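Local coordinates for protein acetyl-xylan esterase (Streptomyces lividans, PDB 2CC0) that probably removes acetyl groups from xylan, as a metal-dependent family 4 carbohydrate esterase that carries zinc, at residues S63-H68 / D78-R83. Sequence-based numbering, arbitrary orientation.
Sequences SYTHPH and DSEISR. With ZN (zinc ion), chain C.
Y64 and E80 face each other where the irregular loop 63-68 runs past helix 74-90, their CA atoms 5.0 Å apart, with S63 similarly near I81 and the chain then leading away from the helix toward H68. Within the loop, S63 OG accepts from H66 N in an ST motif, and the successive amides of Y64 and T65 both turn to the E80 carboxylate. E80 OE1 accepts from both: T65 N lies on its syn lone pair at 2.9 Å with an N-H...O angle of 157°, whereas Y64 N approaches on the anti side at 2.8 Å, out of the carboxylate plane and more bent. The other oxygen, OE2, takes the hydroxyl hydrogen of T65 OG1 at 2.7 Å, while P67 meets the carboxylate tip to tip, its CD 3.3 Å from E80 OE1. A bend at chi2 (-87°) turns E80 CD toward the loop. H62 and H66 form the H-x-x-x-H metal motif of polysaccharide deacetylases, the loop supplying its second histidine; H66 NE2 binds zinc at 2.2 Å, with H62 and D13 completing the protein ligands. An alanine at E80 would probably leave the amides of Y64 and T65 and the T65 hydroxyl without their acceptor, and the turn leading into H66 less firmly fixed. Beside the carboxylate, in one of the two conformers of R83, its guanidinium appears to stack off-centre on one face of the Y64 ring, planes 27° apart, in a tentative cation-pi contact with NH2 3.5 Å from CD2; R83 CB meets the other delta carbon, CD1. Y64 also packs against Q40 and A43 of helix 39-44.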
loop_
_atom_site.group_PDB
_atom_site.type_symbol
_atom_site.label_atom_id
_atom_site.label_comp_id
_atom_site.label_asym_id
_atom_site.label_seq_id
_atom_site.Cartn_x
_atom_site.Cartn_y
_atom_site.Cartn_z
ATOM N N SER A 63 16.628 -6.042 4.753
ATOM C CA SER A 63 17.732 -6.824 4.134
ATOM C C SER A 63 18.942 -6.917 5.062
ATOM O O SER A 63 18.983 -6.251 6.107
ATOM C CB SER A 63 18.158 -6.272 2.770
ATOM O OG SER A 63 19.074 -5.190 2.933
ATOM N N TYR A 64 19.919 -7.742 4.676
ATOM C CA TYR A 64 21.082 -7.975 5.539
ATOM C C TYR A 64 22.158 -6.907 5.369
ATOM O O TYR A 64 22.703 -6.428 6.370
ATOM C CB TYR A 64 21.676 -9.378 5.348
ATOM C CG TYR A 64 22.427 -9.833 6.578
ATOM C CD1 TYR A 64 21.745 -10.412 7.655
ATOM C CD2 TYR A 64 23.822 -9.684 6.674
ATOM C CE1 TYR A 64 22.425 -10.831 8.824
ATOM C CE2 TYR A 64 24.506 -10.090 7.843
ATOM C CZ TYR A 64 23.811 -10.660 8.893
ATOM O OH TYR A 64 24.490 -11.047 10.040
ATOM N N THR A 65 22.446 -6.538 4.125
ATOM C CA THR A 65 23.560 -5.624 3.839
ATOM C C THR A 65 23.133 -4.403 2.978
ATOM O O THR A 65 23.988 -3.642 2.518
ATOM C CB THR A 65 24.709 -6.361 3.071
ATOM O OG1 THR A 65 24.265 -6.708 1.745
ATOM C CG2 THR A 65 25.194 -7.621 3.808
ATOM N N HIS A 66 21.828 -4.239 2.745
ATOM C CA HIS A 66 21.292 -3.112 1.982
ATOM C C HIS A 66 21.764 -3.078 0.497
ATOM O O HIS A 66 22.151 -2.020 0.003
ATOM C CB HIS A 66 21.624 -1.781 2.709
ATOM C CG HIS A 66 20.703 -0.647 2.373
ATOM N ND1 HIS A 66 20.839 0.119 1.237
ATOM C CD2 HIS A 66 19.641 -0.134 3.043
ATOM C CE1 HIS A 66 19.907 1.055 1.220
ATOM N NE2 HIS A 66 19.167 0.925 2.302
ATOM N N PRO A 67 21.717 -4.226 -0.204
ATOM C CA PRO A 67 22.097 -4.210 -1.626
ATOM C C PRO A 67 20.959 -3.651 -2.463
ATOM O O PRO A 67 19.830 -3.547 -1.964
ATOM C CB PRO A 67 22.256 -5.703 -1.959
ATOM C CG PRO A 67 21.289 -6.376 -1.061
ATOM C CD PRO A 67 21.303 -5.583 0.236
ATOM N N HIS A 68 21.240 -3.335 -3.724
ATOM C CA HIS A 68 20.171 -3.107 -4.689
ATOM C C HIS A 68 19.627 -4.496 -5.022
ATOM O O HIS A 68 20.197 -5.220 -5.820
ATOM C CB HIS A 68 20.751 -2.425 -5.929
ATOM C CG HIS A 68 21.100 -0.989 -5.713
ATOM N ND1 HIS A 68 20.190 0.033 -5.886
ATOM C CD2 HIS A 68 22.260 -0.403 -5.332
ATOM C CE1 HIS A 68 20.772 1.188 -5.611
ATOM N NE2 HIS A 68 22.029 0.950 -5.278
ATOM N N ASP A 78 17.046 -14.344 -1.359
ATOM C CA ASP A 78 16.585 -15.250 -0.319
ATOM C C ASP A 78 17.544 -15.216 0.884
ATOM O O ASP A 78 17.116 -15.064 2.022
ATOM C CB ASP A 78 16.449 -16.649 -0.896
ATOM C CG ASP A 78 15.648 -17.578 0.003
ATOM O OD1 ASP A 78 16.065 -17.793 1.150
ATOM O OD2 ASP A 78 14.598 -18.101 -0.449
ATOM N N SER A 79 18.845 -15.314 0.619
ATOM C CA SER A 79 19.839 -15.211 1.673
ATOM C C SER A 79 19.747 -13.896 2.457
ATOM O O SER A 79 19.774 -13.893 3.685
ATOM C CB SER A 79 21.246 -15.366 1.064
ATOM O OG SER A 79 22.242 -15.254 2.063
ATOM N N GLU A 80 19.627 -12.782 1.747
ATOM C CA GLU A 80 19.557 -11.480 2.392
ATOM C C GLU A 80 18.334 -11.381 3.309
ATOM O O GLU A 80 18.411 -10.890 4.442
ATOM C CB GLU A 80 19.497 -10.393 1.308
ATOM C CG GLU A 80 20.849 -10.087 0.652
ATOM C CD GLU A 80 21.677 -9.037 1.387
ATOM O OE1 GLU A 80 21.119 -8.240 2.161
ATOM O OE2 GLU A 80 22.914 -9.009 1.169
ATOM N N ILE A 81 17.192 -11.829 2.810
ATOM C CA ILE A 81 15.954 -11.745 3.594
ATOM C C ILE A 81 15.936 -12.738 4.779
ATOM O O ILE A 81 15.638 -12.367 5.936
ATOM C CB ILE A 81 14.729 -11.891 2.671
ATOM C CG1 ILE A 81 14.508 -10.544 1.950
ATOM C CG2 ILE A 81 13.491 -12.251 3.473
ATOM C CD1 ILE A 81 13.463 -10.583 0.832
ATOM N N SER A 82 16.286 -13.994 4.495
ATOM C CA SER A 82 16.248 -15.014 5.537
ATOM C C SER A 82 17.255 -14.741 6.665
ATOM O O SER A 82 16.924 -14.906 7.837
ATOM C CB SER A 82 16.443 -16.404 4.945
ATOM O OG SER A 82 17.676 -16.493 4.276
ATOM N N ARG A 83 18.461 -14.307 6.327
ATOM C CA ARG A 83 19.463 -14.011 7.357
ATOM C C ARG A 83 18.994 -12.870 8.251
ATOM O O ARG A 83 19.287 -12.836 9.442
ATOM C CB ARG A 83 20.818 -13.692 6.729
ATOM C CG ARG A 83 21.533 -14.939 6.200
ATOM C CD ARG A 83 22.207 -14.650 4.871
ATOM N NE ARG A 83 23.388 -13.831 5.030
ATOM C CZ ARG A 83 23.795 -12.885 4.190
ATOM N NH1 ARG A 83 23.116 -12.599 3.088
ATOM N NH2 ARG A 83 24.909 -12.224 4.466
HETATM ZN ZN ZN C . 17.670 1.792 3.697
HETATM O O HOH W 1 18.378 3.732 3.467
#